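Local coordinates for glucose-6-phosphate isomerase (Chlamydia trachomatis D/UW-3/CX, PDB 6OTU), which catalyses the reversible isomerisation of glucose-6-phosphate to fructose-6-phosphate, at residues A[21-24]-A[25-28]; A[322-325]-A[326-330]. One frame throughout, in Å; residues are numbered along the deposited sequence.

Interaction 1. Residues A[21-24]-A[25-28]; sequences VALQ and EMAL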
ATOM      1  N   VAL A  21      22.939 -21.240  14.732  1.00 32.88           N
ATOM      2  CA  VAL A  21      24.328 -20.885  15.008  1.00 42.87           C
ATOM      3  C   VAL A  21      25.172 -20.959  13.731  1.00 41.67           C
ATOM      4  O   VAL A  21      25.949 -20.048  13.423  1.00 45.18           O
ATOM      5  CB  VAL A  21      24.873 -21.784  16.134  1.00 42.07           C
ATOM      6  CG1 VAL A  21      26.404 -21.813  16.151  1.00 37.80           C
ATOM      7  CG2 VAL A  21      24.291 -21.327  17.465  1.00 38.29           C
ATOM      8  N   ALA A  22      25.023 -22.035  12.959  1.00 34.28           N
ATOM      9  CA  ALA A  22      25.740 -22.108  11.686  1.00 35.94           C
ATOM     10  C   ALA A  22      25.346 -20.963  10.762  1.00 34.91           C
ATOM     11  O   ALA A  22      26.192 -20.401  10.056  1.00 34.63           O
ATOM     12  CB  ALA A  22      25.472 -23.448  11.004  1.00 32.56           C
ATOM     13  N   LEU A  23      24.060 -20.604  10.751  1.00 33.67           N
ATOM     14  CA  LEU A  23      23.596 -19.580   9.827  1.00 32.70           C
ATOM     15  C   LEU A  23      24.134 -18.199  10.199  1.00 34.21           C
ATOM     16  O   LEU A  23      24.327 -17.349   9.317  1.00 31.33           O
ATOM     17  CB  LEU A  23      22.066 -19.589   9.788  1.00 28.91           C
ATOM     18  CG  LEU A  23      21.396 -20.637   8.896  1.00 38.50           C
ATOM     19  CD1 LEU A  23      19.935 -20.852   9.319  1.00 28.37           C
ATOM     20  CD2 LEU A  23      21.499 -20.229   7.422  1.00 39.15           C
ATOM     21  N   GLN A  24      24.364 -17.957  11.493  1.00 37.08           N
ATOM     22  CA  GLN A  24      24.896 -16.667  11.919  1.00 40.90           C
ATOM     23  C   GLN A  24      26.314 -16.473  11.413  1.00 37.02           C
ATOM     24  O   GLN A  24      26.690 -15.360  11.046  1.00 35.23           O
ATOM     25  CB  GLN A  24      24.848 -16.541  13.442  1.00 42.58           C
ATOM     26  CG  GLN A  24      23.434 -16.386  13.984  1.00 51.99           C
ATOM     27  CD  GLN A  24      23.385 -16.279  15.498  1.00 59.50           C
ATOM     28  OE1 GLN A  24      24.129 -16.965  16.213  1.00 64.92           O
ATOM     29  NE2 GLN A  24      22.502 -15.417  15.996  1.00 57.77           N
ATOM     30  N   GLU A  25      27.106 -17.551  11.369  1.00 37.39           N
ATOM     31  CA  GLU A  25      28.433 -17.485  10.755  1.00 39.36           C
ATOM     32  C   GLU A  25      28.338 -17.240   9.256  1.00 36.63           C
ATOM     33  O   GLU A  25      29.095 -16.443   8.702  1.00 39.68           O
ATOM     34  CB  GLU A  25      29.207 -18.772  11.034  1.00 35.26           C
ATOM     35  CG  GLU A  25      28.964 -19.317  12.421  1.00 47.36           C
ATOM     36  CD  GLU A  25      30.025 -20.291  12.871  1.00 55.90           C
ATOM     37  OE1 GLU A  25      30.143 -20.504  14.100  1.00 52.72           O
ATOM     38  OE2 GLU A  25      30.738 -20.840  11.999  1.00 63.83           O
ATOM     39  N   MET A  26      27.401 -17.906   8.589  1.00 44.21           N
ATOM     40  CA  MET A  26      27.252 -17.734   7.149  1.00 44.05           C
ATOM     41  C   MET A  26      26.775 -16.331   6.805  1.00 32.43           C
ATOM     42  O   MET A  26      27.220 -15.749   5.808  1.00 35.29           O
ATOM     43  CB  MET A  26      26.285 -18.784   6.593  1.00 45.61           C
ATOM     44  CG  MET A  26      26.736 -20.198   6.812  1.00 46.41           C
ATOM     45  SD  MET A  26      25.560 -21.418   6.195  1.00 45.37           S
ATOM     46  CE  MET A  26      26.019 -22.795   7.256  1.00 34.57           C
ATOM     47  N   ALA A  27      25.889 -15.765   7.627  1.00 32.00           N
ATOM     48  CA  ALA A  27      25.365 -14.428   7.371  1.00 29.65           C
ATOM     49  C   ALA A  27      26.442 -13.347   7.374  1.00 39.53           C
ATOM     50  O   ALA A  27      26.177 -12.239   6.897  1.00 44.36           O
ATOM     51  CB  ALA A  27      24.283 -14.072   8.405  1.00 29.05           C
ATOM     52  N   LEU A  28      27.633 -13.630   7.914  1.00 30.96           N
ATOM     53  CA  LEU A  28      28.728 -12.659   7.896  1.00 39.96           C
ATOM     54  C   LEU A  28      29.166 -12.316   6.476  1.00 44.52           C
ATOM     55  O   LEU A  28      29.563 -11.174   6.196  1.00 32.72           O
ATOM     56  CB  LEU A  28      29.931 -13.204   8.662  1.00 39.19           C
ATOM     57  CG  LEU A  28      29.885 -13.173  10.176  1.00 37.99           C
ATOM     58  CD1 LEU A  28      31.266 -13.480  10.671  1.00 33.62           C
ATOM     59  CD2 LEU A  28      29.434 -11.805  10.605  1.00 36.74           C
TER

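Interaction 2. Residues A[322-325]-A[326-330]; sequences VWNR and NLLGY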
ATOM      1  N   VAL A 322      13.123 -15.764   6.619  1.00 30.95           N
ATOM      2  CA  VAL A 322      13.848 -15.788   7.890  1.00 32.19           C
ATOM      3  C   VAL A 322      15.317 -15.447   7.665  1.00 35.56           C
ATOM      4  O   VAL A 322      15.926 -14.709   8.451  1.00 36.39           O
ATOM      5  CB  VAL A 322      13.680 -17.168   8.563  1.00 37.53           C
ATOM      6  CG1 VAL A 322      14.737 -17.398   9.633  1.00 30.36           C
ATOM      7  CG2 VAL A 322      12.268 -17.347   9.110  1.00 29.86           C
ATOM      8  N   TRP A 323      15.903 -15.973   6.579  1.00 29.95           N
ATOM      9  CA  TRP A 323      17.265 -15.597   6.190  1.00 34.60           C
ATOM     10  C   TRP A 323      17.385 -14.092   6.000  1.00 35.02           C
ATOM     11  O   TRP A 323      18.258 -13.450   6.588  1.00 29.86           O
ATOM     12  CB  TRP A 323      17.671 -16.338   4.916  1.00 30.37           C
ATOM     13  CG  TRP A 323      18.982 -15.922   4.295  1.00 31.16           C
ATOM     14  CD1 TRP A 323      19.152 -15.243   3.116  1.00 30.46           C
ATOM     15  CD2 TRP A 323      20.310 -16.214   4.779  1.00 31.01           C
ATOM     16  NE1 TRP A 323      20.487 -15.078   2.852  1.00 34.79           N
ATOM     17  CE2 TRP A 323      21.223 -15.659   3.853  1.00 31.12           C
ATOM     18  CE3 TRP A 323      20.812 -16.873   5.913  1.00 31.36           C
ATOM     19  CZ2 TRP A 323      22.612 -15.733   4.027  1.00 32.08           C
ATOM     20  CZ3 TRP A 323      22.201 -16.950   6.085  1.00 34.13           C
ATOM     21  CH2 TRP A 323      23.080 -16.385   5.142  1.00 31.88           C
ATOM     22  N   ASN A 324      16.488 -13.507   5.211  1.00 33.84           N
ATOM     23  CA  ASN A 324      16.550 -12.068   4.982  1.00 29.18           C
ATOM     24  C   ASN A 324      16.267 -11.282   6.259  1.00 33.00           C
ATOM     25  O   ASN A 324      16.967 -10.313   6.567  1.00 29.26           O
ATOM     26  CB  ASN A 324      15.563 -11.679   3.881  1.00 31.70           C
ATOM     27  CG  ASN A 324      16.093 -11.982   2.481  1.00 31.56           C
ATOM     28  OD1 ASN A 324      17.299 -11.946   2.233  1.00 32.81           O
ATOM     29  ND2 ASN A 324      15.185 -12.281   1.562  1.00 39.29           N
ATOM     30  N   ARG A 325      15.257 -11.689   7.026  1.00 33.76           N
ATOM     31  CA  ARG A 325      14.820 -10.870   8.156  1.00 33.68           C
ATOM     32  C   ARG A 325      15.782 -10.972   9.337  1.00 34.58           C
ATOM     33  O   ARG A 325      16.310  -9.959   9.804  1.00 34.05           O
ATOM     34  CB  ARG A 325      13.401 -11.270   8.580  1.00 33.33           C
ATOM     35  CG  ARG A 325      12.906 -10.639   9.888  1.00 34.82           C
ATOM     36  CD  ARG A 325      12.791  -9.118   9.819  1.00 28.42           C
ATOM     37  NE  ARG A 325      11.761  -8.654  10.738  1.00 32.33           N
ATOM     38  CZ  ARG A 325      11.834  -7.572  11.515  1.00 33.44           C
ATOM     39  NH1 ARG A 325      12.915  -6.804  11.523  1.00 30.43           N
ATOM     40  NH2 ARG A 325      10.812  -7.266  12.301  1.00 35.84           N
ATOM     41  N   ASN A 326      16.013 -12.186   9.836  1.00 29.40           N
ATOM     42  CA  ASN A 326      16.827 -12.385  11.034  1.00 34.25           C
ATOM     43  C   ASN A 326      18.317 -12.514  10.744  1.00 34.97           C
ATOM     44  O   ASN A 326      19.139 -12.079  11.552  1.00 41.80           O
ATOM     45  CB  ASN A 326      16.363 -13.637  11.801  1.00 32.91           C
ATOM     46  CG  ASN A 326      14.851 -13.651  12.062  1.00 35.17           C
ATOM     47  OD1 ASN A 326      14.101 -14.424  11.441  1.00 32.85           O
ATOM     48  ND2 ASN A 326      14.402 -12.795  12.975  1.00 29.70           N
ATOM     49  N   LEU A 327      18.706 -13.117   9.636  1.00 39.03           N
ATOM     50  CA  LEU A 327      20.137 -13.332   9.469  1.00 41.02           C
ATOM     51  C   LEU A 327      20.831 -12.179   8.764  1.00 39.91           C
ATOM     52  O   LEU A 327      21.923 -11.794   9.182  1.00 44.95           O
ATOM     53  CB  LEU A 327      20.384 -14.649   8.744  1.00 34.15           C
ATOM     54  CG  LEU A 327      20.112 -15.643   9.875  1.00 38.21           C
ATOM     55  CD1 LEU A 327      19.639 -16.966   9.361  1.00 51.48           C
ATOM     56  CD2 LEU A 327      21.358 -15.793  10.741  1.00 36.20           C
ATOM     57  N   LEU A 328      20.212 -11.599   7.734  1.00 38.37           N
ATOM     58  CA  LEU A 328      20.788 -10.457   7.028  1.00 38.34           C
ATOM     59  C   LEU A 328      20.315  -9.125   7.584  1.00 37.72           C
ATOM     60  O   LEU A 328      20.931  -8.091   7.295  1.00 33.13           O
ATOM     61  CB  LEU A 328      20.453 -10.525   5.535  1.00 30.75           C
ATOM     62  CG  LEU A 328      21.054 -11.722   4.806  1.00 37.35           C
ATOM     63  CD1 LEU A 328      20.910 -11.491   3.318  1.00 38.19           C
ATOM     64  CD2 LEU A 328      22.515 -11.954   5.216  1.00 30.61           C
ATOM     65  N   GLY A 329      19.215  -9.133   8.336  1.00 36.08           N
ATOM     66  CA  GLY A 329      18.749  -7.969   9.055  1.00 31.86           C
ATOM     67  C   GLY A 329      17.845  -7.015   8.305  1.00 36.53           C
ATOM     68  O   GLY A 329      17.703  -5.868   8.735  1.00 33.68           O
ATOM     69  N   TYR A 330      17.222  -7.431   7.212  1.00 36.86           N
ATOM     70  CA  TYR A 330      16.377  -6.493   6.479  1.00 37.56           C
ATOM     71  C   TYR A 330      15.003  -6.420   7.142  1.00 38.95           C
ATOM     72  O   TYR A 330      14.338  -7.450   7.272  1.00 34.34           O
ATOM     73  CB  TYR A 330      16.260  -6.900   5.013  1.00 32.37           C
ATOM     74  CG  TYR A 330      17.597  -7.172   4.325  1.00 28.69           C
ATOM     75  CD1 TYR A 330      18.674  -6.299   4.471  1.00 33.39           C
ATOM     76  CD2 TYR A 330      17.781  -8.317   3.522  1.00 34.34           C
ATOM     77  CE1 TYR A 330      19.900  -6.549   3.836  1.00 34.91           C
ATOM     78  CE2 TYR A 330      18.989  -8.561   2.879  1.00 29.18           C
ATOM     79  CZ  TYR A 330      20.038  -7.680   3.045  1.00 41.92           C
ATOM     80  OH  TYR A 330      21.233  -7.935   2.427  1.00 49.20           O
TER

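Interaction 1. Residues A[21-24]-A[25-28]
Met26 N donates to Ala22 O at 3.1 Å and Ala27 N to Leu23 O at 2.8 Å, two i to i+4 backbone bonds that continue the alpha-helical ladder. A third rung, from Glu25 N to Val21 O, is weak. This is the C-terminal part of helix 18-26, a short surface helix near the start of the modelled chain. Its buried side carries Leu23 and Met26. Both pack on helix 65-77: Leu23 lies on Ala70 and Leu71, and Met26 lies on Arg66 and Ala70. Leu23 also reaches helix 313-327, where it meets Trp323 and Leu327. Met26 runs back along the helix in an extended chain, with CG beside its own backbone N (chi1 -60°). Its CG comes to 3.3 Å from Ala22 O. The same oxygen accepts the Met26 N-H, which lies in the carbonyl plane. Leu23 CD2 comes loosely alongside Met26 SD, 4.4 Å away. Val21, Gln24, Glu25 and Leu28 are largely exposed, though Gln24 also touches Leu327. Glu25 CG, beside its own backbone N, sits 3.3 Å from Val21 O; the chain then runs on extended. Ala27 CB lies 3.4 Å from Leu23 O, the carbonyl that accepts its own N-H. At the tip of the Met26 chain, the methyl CE rests 3.8 Å from Ala22 CB.

Interaction 2. Residues A[322-325]-A[326-330]
Leu328 lies over one face of the Trp323 indole, and its CG makes a CH-pi contact 4.2 Å from the centroid of the five-membered ring. Its CD1 branch reaches Trp323 NE1, while CD2 lies near CZ2 on the six-membered ring. The Leu327 side chain crosses that of Trp323 at about a right angle, with CB 3.6 Å from Trp323 CE3. Trp323 has CG anti to its backbone N (chi1 172°), which lays the indole beside the next turn, where both leucines can touch it. Leu328 also serves a second ring: its CB stands 3.6 Å above the Tyr330 ring plane, toward the rim. The Asn324 amide is turned 44° from that ring, with OD1 3.8 Å from Tyr330 CE2. Asn324 ND2 is hydrogen-bonded to Glu61 OE1.

The Arg325 chain bends at its second torsion, and CD passes 3.4 Å from Tyr330 O. Its guanidinium binds the backbone oxygens of Thr372 and Ser373 and forms a salt bridge to Asp397 of the second subunit. The Asn326 amide lies 17° from the guanidinium plane. Its ND2 donates to Arg371 O, and its OD1 accepts from Trp487 NE1.

The backbone widens here. Leu328 N bonds to Trp323 O, an i to i+5 pi-type link, at 2.9 Å and nearly along the C=O axis. Tyr330 N then reaches back six residues to Asn324 O at 3.0 Å. This i to i+6 bond closes over Gly329, whose positive phi ends the helical run. The arrangement is that of a widened helix C-terminus with a pi-type turn, here leading from helix 313-327 toward strand 332-337.

Overall arrangement
Interaction 1 comes first along the chain, on helix 18-26. Interaction 2 follows much later, at the end of helix 313-327. Their centres are about 11 Å apart, on the same side of the chain's centre, and the two touch. Ala27 CA packs 3.7 Å from Trp323 CH2, and Ala27 CB lies 3.4 Å from Leu327 O. The N-terminal helix is thus laid against the end of a helix that leads into strand 332-337 of the mixed sheet. Interaction 1 is the more peripheral of the two. Interaction 2 also borders the dimer interface. Both lie away from the glucose-6-phosphate pocket.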